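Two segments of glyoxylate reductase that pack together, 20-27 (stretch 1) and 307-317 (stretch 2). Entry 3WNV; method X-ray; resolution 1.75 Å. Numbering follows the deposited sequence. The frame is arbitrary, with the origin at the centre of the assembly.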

ATOM      1  N   GLU A  20     -14.960   6.997 -20.276  1.00 16.82           N
ATOM      2  CA  GLU A  20     -15.635   7.124 -21.573  1.00 17.29           C
ATOM      3  C   GLU A  20     -15.462   8.514 -22.161  1.00 18.35           C
ATOM      4  O   GLU A  20     -15.366   8.677 -23.377  1.00 19.94           O
ATOM      5  CB  GLU A  20     -17.117   6.808 -21.439  1.00 24.21           C
ATOM      6  CG  GLU A  20     -17.382   5.409 -20.901  1.00 30.97           C
ATOM      7  CD  GLU A  20     -17.131   4.297 -21.911  1.00 39.87           C
ATOM      8  OE1 GLU A  20     -16.697   4.567 -23.063  1.00 42.86           O
ATOM      9  OE2 GLU A  20     -17.396   3.130 -21.538  1.00 43.15           O
ATOM     10  N   ALA A  21     -15.415   9.516 -21.295  1.00 20.18           N
ATOM     11  CA  ALA A  21     -15.232  10.889 -21.754  1.00 22.37           C
ATOM     12  C   ALA A  21     -13.934  11.106 -22.549  1.00 24.18           C
ATOM     13  O   ALA A  21     -13.867  11.981 -23.396  1.00 25.92           O
ATOM     14  CB  ALA A  21     -15.310  11.832 -20.580  1.00 23.29           C
ATOM     15  N   LEU A  22     -12.903  10.313 -22.285  1.00 19.96           N
ATOM     16  CA  LEU A  22     -11.633  10.451 -23.022  1.00 18.32           C
ATOM     17  C   LEU A  22     -11.729  10.067 -24.481  1.00 17.97           C
ATOM     18  O   LEU A  22     -10.779  10.264 -25.240  1.00 20.60           O
ATOM     19  CB  LEU A  22     -10.521   9.608 -22.368  1.00 16.82           C
ATOM     20  CG  LEU A  22     -10.176   9.954 -20.919  1.00 21.18           C
ATOM     21  CD1 LEU A  22      -9.299   8.845 -20.323  1.00 21.76           C
ATOM     22  CD2 LEU A  22      -9.456  11.298 -20.826  1.00 23.42           C
ATOM     23  N   SER A  23     -12.869   9.523 -24.890  1.00 23.14           N
ATOM     24  CA  SER A  23     -13.035   9.128 -26.292  1.00 19.46           C
ATOM     25  C   SER A  23     -13.047  10.310 -27.237  1.00 24.86           C
ATOM     26  O   SER A  23     -12.861  10.146 -28.442  1.00 25.63           O
ATOM     27  CB  SER A  23     -14.282   8.278 -26.468  1.00 24.37           C
ATOM     28  OG  SER A  23     -15.440   9.076 -26.459  1.00 31.90           O
ATOM     29  N   SER A  24     -13.255  11.512 -26.704  1.00 19.28           N
ATOM     30  CA  SER A  24     -13.145  12.701 -27.541  1.00 26.99           C
ATOM     31  C   SER A  24     -11.693  12.973 -27.939  1.00 27.07           C
ATOM     32  O   SER A  24     -11.441  13.675 -28.908  1.00 28.67           O
ATOM     33  CB  SER A  24     -13.724  13.919 -26.823  1.00 33.42           C
ATOM     34  OG  SER A  24     -12.857  14.323 -25.781  1.00 34.79           O
ATOM     35  N   LEU A  25     -10.750  12.416 -27.182  1.00 21.68           N
ATOM     36  CA  LEU A  25      -9.327  12.604 -27.441  1.00 23.17           C
ATOM     37  C   LEU A  25      -8.662  11.406 -28.098  1.00 22.84           C
ATOM     38  O   LEU A  25      -7.765  11.580 -28.906  1.00 24.20           O
ATOM     39  CB  LEU A  25      -8.576  12.881 -26.124  1.00 21.85           C
ATOM     40  CG  LEU A  25      -9.131  13.991 -25.235  1.00 30.61           C
ATOM     41  CD1 LEU A  25      -8.399  14.073 -23.890  1.00 30.81           C
ATOM     42  CD2 LEU A  25      -9.073  15.315 -25.942  1.00 36.42           C
ATOM     43  N   VAL A  26      -9.041  10.184 -27.705  1.00 17.45           N
ATOM     44  CA  VAL A  26      -8.307   9.007 -28.181  1.00 18.19           C
ATOM     45  C   VAL A  26      -9.270   7.839 -28.374  1.00 20.98           C
ATOM     46  O   VAL A  26     -10.372   7.856 -27.853  1.00 22.06           O
ATOM     47  CB  VAL A  26      -7.241   8.542 -27.128  1.00 18.57           C
ATOM     48  CG1 VAL A  26      -6.042   9.489 -27.090  1.00 21.51           C
ATOM     49  CG2 VAL A  26      -7.883   8.383 -25.738  1.00 18.83           C
ATOM     50  N   THR A  27      -8.815   6.817 -29.088  1.00 19.35           N
ATOM     51  CA  THR A  27      -9.531   5.543 -29.229  1.00 19.61           C
ATOM     52  C   THR A  27      -9.410   4.773 -27.924  1.00 19.45           C
ATOM     53  O   THR A  27      -8.292   4.524 -27.448  1.00 19.84           O
ATOM     54  CB  THR A  27      -8.869   4.697 -30.323  1.00 19.54           C
ATOM     55  OG1 THR A  27      -8.971   5.366 -31.582  1.00 24.61           O
ATOM     56  CG2 THR A  27      -9.485   3.288 -30.391  1.00 19.84           C
ATOM     57  N   VAL A 307      -6.063   8.902 -11.384  1.00 10.53           N
ATOM     58  CA  VAL A 307      -5.441   8.234 -12.519  1.00 13.25           C
ATOM     59  C   VAL A 307      -5.960   8.792 -13.839  1.00 12.42           C
ATOM     60  O   VAL A 307      -5.189   9.024 -14.784  1.00 13.33           O
ATOM     61  CB  VAL A 307      -5.691   6.704 -12.466  1.00 10.04           C
ATOM     62  CG1 VAL A 307      -4.887   5.991 -13.567  1.00 11.14           C
ATOM     63  CG2 VAL A 307      -5.277   6.159 -11.101  1.00 12.53           C
ATOM     64  N   LEU A 308      -7.272   9.050 -13.909  1.00 10.88           N
ATOM     65  CA  LEU A 308      -7.866   9.467 -15.165  1.00 14.38           C
ATOM     66  C   LEU A 308      -7.459  10.905 -15.463  1.00 14.07           C
ATOM     67  O   LEU A 308      -7.324  11.277 -16.617  1.00 15.16           O
ATOM     68  CB  LEU A 308      -9.387   9.258 -15.158  1.00 15.25           C
ATOM     69  CG  LEU A 308      -9.756   7.757 -15.215  1.00 14.76           C
ATOM     70  CD1 LEU A 308     -11.215   7.529 -14.800  1.00 20.04           C
ATOM     71  CD2 LEU A 308      -9.503   7.162 -16.603  1.00 18.32           C
ATOM     72  N   ASN A 309      -7.262  11.708 -14.412  1.00 16.01           N
ATOM     73  CA  ASN A 309      -6.774  13.071 -14.601  1.00 16.55           C
ATOM     74  C   ASN A 309      -5.319  13.113 -15.065  1.00 13.26           C
ATOM     75  O   ASN A 309      -4.950  13.967 -15.872  1.00 17.38           O
ATOM     76  CB  ASN A 309      -6.997  13.905 -13.329  1.00 20.39           C
ATOM     77  CG  ASN A 309      -8.440  14.346 -13.182  1.00 27.02           C
ATOM     78  OD1 ASN A 309      -9.106  14.583 -14.172  1.00 29.92           O
ATOM     79  ND2 ASN A 309      -8.934  14.426 -11.948  1.00 32.57           N
ATOM     80  N   ASN A 310      -4.496  12.211 -14.529  1.00 13.22           N
ATOM     81  CA  ASN A 310      -3.154  12.004 -15.064  1.00 14.13           C
ATOM     82  C   ASN A 310      -3.191  11.629 -16.543  1.00 16.87           C
ATOM     83  O   ASN A 310      -2.475  12.203 -17.335  1.00 14.68           O
ATOM     84  CB  ASN A 310      -2.418  10.914 -14.297  1.00 14.10           C
ATOM     85  CG  ASN A 310      -1.679  11.452 -13.103  1.00 18.14           C
ATOM     86  OD1 ASN A 310      -0.594  12.046 -13.252  1.00 15.83           O
ATOM     87  ND2 ASN A 310      -2.244  11.256 -11.907  1.00 14.65           N
ATOM     88  N   LEU A 311      -4.023  10.652 -16.905  1.00 15.63           N
ATOM     89  CA  LEU A 311      -4.189  10.284 -18.310  1.00 19.19           C
ATOM     90  C   LEU A 311      -4.574  11.441 -19.217  1.00 17.48           C
ATOM     91  O   LEU A 311      -4.023  11.625 -20.300  1.00 16.58           O
ATOM     92  CB  LEU A 311      -5.246   9.193 -18.441  1.00 23.34           C
ATOM     93  CG  LEU A 311      -4.736   7.830 -18.069  1.00 30.85           C
ATOM     94  CD1 LEU A 311      -5.891   6.864 -17.790  1.00 36.79           C
ATOM     95  CD2 LEU A 311      -3.850   7.344 -19.191  1.00 29.53           C
ATOM     96  N   ARG A 312      -5.556  12.208 -18.794  1.00 15.60           N
ATOM     97  CA  ARG A 312      -6.035  13.315 -19.595  1.00 18.50           C
ATOM     98  C   ARG A 312      -4.933  14.364 -19.764  1.00 20.39           C
ATOM     99  O   ARG A 312      -4.722  14.891 -20.865  1.00 20.43           O
ATOM    100  CB  ARG A 312      -7.293  13.923 -18.958  1.00 15.62           C
ATOM    101  CG  ARG A 312      -7.799  15.138 -19.714  1.00 22.01           C
ATOM    102  CD  ARG A 312      -9.049  15.690 -19.054  1.00 27.54           C
ATOM    103  NE  ARG A 312     -10.215  14.829 -19.272  1.00 32.81           N
ATOM    104  CZ  ARG A 312     -10.961  14.871 -20.380  1.00 34.91           C
ATOM    105  NH1 ARG A 312     -10.638  15.714 -21.352  1.00 36.07           N
ATOM    106  NH2 ARG A 312     -12.021  14.078 -20.527  1.00 29.99           N
ATOM    107  N   SER A 313      -4.204  14.629 -18.687  1.00 19.30           N
ATOM    108  CA  SER A 313      -3.087  15.574 -18.752  1.00 24.09           C
ATOM    109  C   SER A 313      -2.013  15.067 -19.709  1.00 19.01           C
ATOM    110  O   SER A 313      -1.447  15.831 -20.495  1.00 19.57           O
ATOM    111  CB  SER A 313      -2.484  15.749 -17.357  1.00 25.09           C
ATOM    112  OG  SER A 313      -1.496  16.771 -17.367  1.00 30.72           O
ATOM    113  N   ALA A 314      -1.745  13.772 -19.653  1.00 20.72           N
ATOM    114  CA  ALA A 314      -0.712  13.180 -20.510  1.00 19.74           C
ATOM    115  C   ALA A 314      -1.068  13.341 -21.986  1.00 19.52           C
ATOM    116  O   ALA A 314      -0.263  13.809 -22.802  1.00 20.21           O
ATOM    117  CB  ALA A 314      -0.532  11.734 -20.169  1.00 15.00           C
ATOM    118  N   ILE A 315      -2.290  12.957 -22.316  1.00 18.05           N
ATOM    119  CA  ILE A 315      -2.819  13.086 -23.673  1.00 18.50           C
ATOM    120  C   ILE A 315      -2.893  14.539 -24.148  1.00 21.45           C
ATOM    121  O   ILE A 315      -2.464  14.845 -25.247  1.00 23.91           O
ATOM    122  CB  ILE A 315      -4.206  12.389 -23.778  1.00 22.71           C
ATOM    123  CG1 ILE A 315      -4.053  10.887 -23.511  1.00 19.41           C
ATOM    124  CG2 ILE A 315      -4.835  12.633 -25.176  1.00 23.10           C
ATOM    125  CD1 ILE A 315      -5.361  10.215 -23.174  1.00 22.83           C
ATOM    126  N   GLU A 316      -3.442  15.436 -23.332  1.00 20.24           N
ATOM    127  CA  GLU A 316      -3.688  16.805 -23.794  1.00 27.97           C
ATOM    128  C   GLU A 316      -2.425  17.667 -23.786  1.00 27.74           C
ATOM    129  O   GLU A 316      -2.197  18.450 -24.707  1.00 28.79           O
ATOM    130  CB  GLU A 316      -4.772  17.492 -22.937  1.00 25.61           C
ATOM    131  CG  GLU A 316      -6.197  16.961 -23.126  1.00 32.14           C
ATOM    132  CD  GLU A 316      -7.211  17.582 -22.158  1.00 38.54           C
ATOM    133  OE1 GLU A 316      -6.811  18.263 -21.177  1.00 38.01           O
ATOM    134  OE2 GLU A 316      -8.427  17.372 -22.365  1.00 40.88           O
ATOM    135  N   LYS A 317      -1.613  17.504 -22.749  1.00 31.00           N
ATOM    136  CA  LYS A 317      -0.491  18.399 -22.467  1.00 29.01           C
ATOM    137  C   LYS A 317       0.862  17.689 -22.501  1.00 24.29           C
ATOM    138  O   LYS A 317       1.898  18.337 -22.565  1.00 27.39           O
ATOM    139  CB  LYS A 317      -0.720  19.083 -21.101  1.00 31.16           C
ATOM    140  CG  LYS A 317      -1.951  20.015 -21.120  1.00 37.47           C
ATOM    141  CD  LYS A 317      -2.245  20.672 -19.779  1.00 42.77           C
ATOM    142  CE  LYS A 317      -3.519  21.522 -19.874  1.00 50.32           C
ATOM    143  NZ  LYS A 317      -4.081  21.869 -18.535  1.00 52.66           N
TER

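Packing of residues 20-27 against the helix 307-317 in glyoxylate reductase, two segments of one chain that lie at least 286 residues apart in sequence where they touch. Stretch 2 is helical throughout, its backbone held by i to i+4 hydrogen bonds from Leu311 N to Val307 O (2.9 Å) through to Lys317 N to Ser313 O (2.8 Å). Stretch 1 leaves a helix, passes through a 3-10 segment at 22-24 and opens into a loop; Leu25 N and Val26 N both donate to Leu22 O, at 2.9 and 3.0 Å, a turn that sets Leu22, Leu25 and Val26 near the helix. In register, Leu22 CA lies 7.2 Å from Arg312 CA and Leu25 CA lies 7.5 Å from Ile315 CA. No hydrogen bond crosses between the stretches, so side-chain packing carries the 394 Å² contact.

Along stretch 2, Val307 makes no contact, and Leu308 is the first residue to meet stretch 1: its CD2 lies 4.1 Å from Leu22 CD1, methyl against methyl in a buried apolar pairing. Asn309 and Asn310 do not take part. One turn after Leu308, Leu311 points toward stretch 1 and adds a looser contact, its CB 4.5 Å from Leu22 CD1. The CA-to-CB bond of Leu22 runs sideways, but the end of its side chain reaches in to meet these residues.

Arg312 also starts sideways; its chain runs out extended through chi1 and chi2 (both t), then bends at chi3 (m), which brings the guanidinium back over Leu22. Leu22 CD2 sits over one face of that group, 3.8 Å from Arg312 NH2, where a flat, weakly hydrated surface accepts a methyl readily. Ala21 CB lies at the edge, 4.0 Å from Arg312 NH2, and Leu25 CD1 approaches obliquely, 3.8 Å from Arg312 NH1. The charge is answered within the helix: Arg312 NH1 donates to Glu316 OE2 at 2.9 Å, a hydrogen bond within a salt bridge one turn along.

Ser313 and Ala314 are out of reach. Ile315, pointing toward stretch 1, has the largest covered area on the helix; its CG2 meets both Leu25 CB and Val26 CG1 at 3.9 Å, one methyl thus contacting two neighbouring residues of the loop. Glu316 closes the contact through the end of its side chain: OE2, already paired with Arg312, lies 3.6 Å from Leu25 CD1, so the leucine methyl packs beside the salt bridge without bonding to it. Lys317 stays clear of stretch 1.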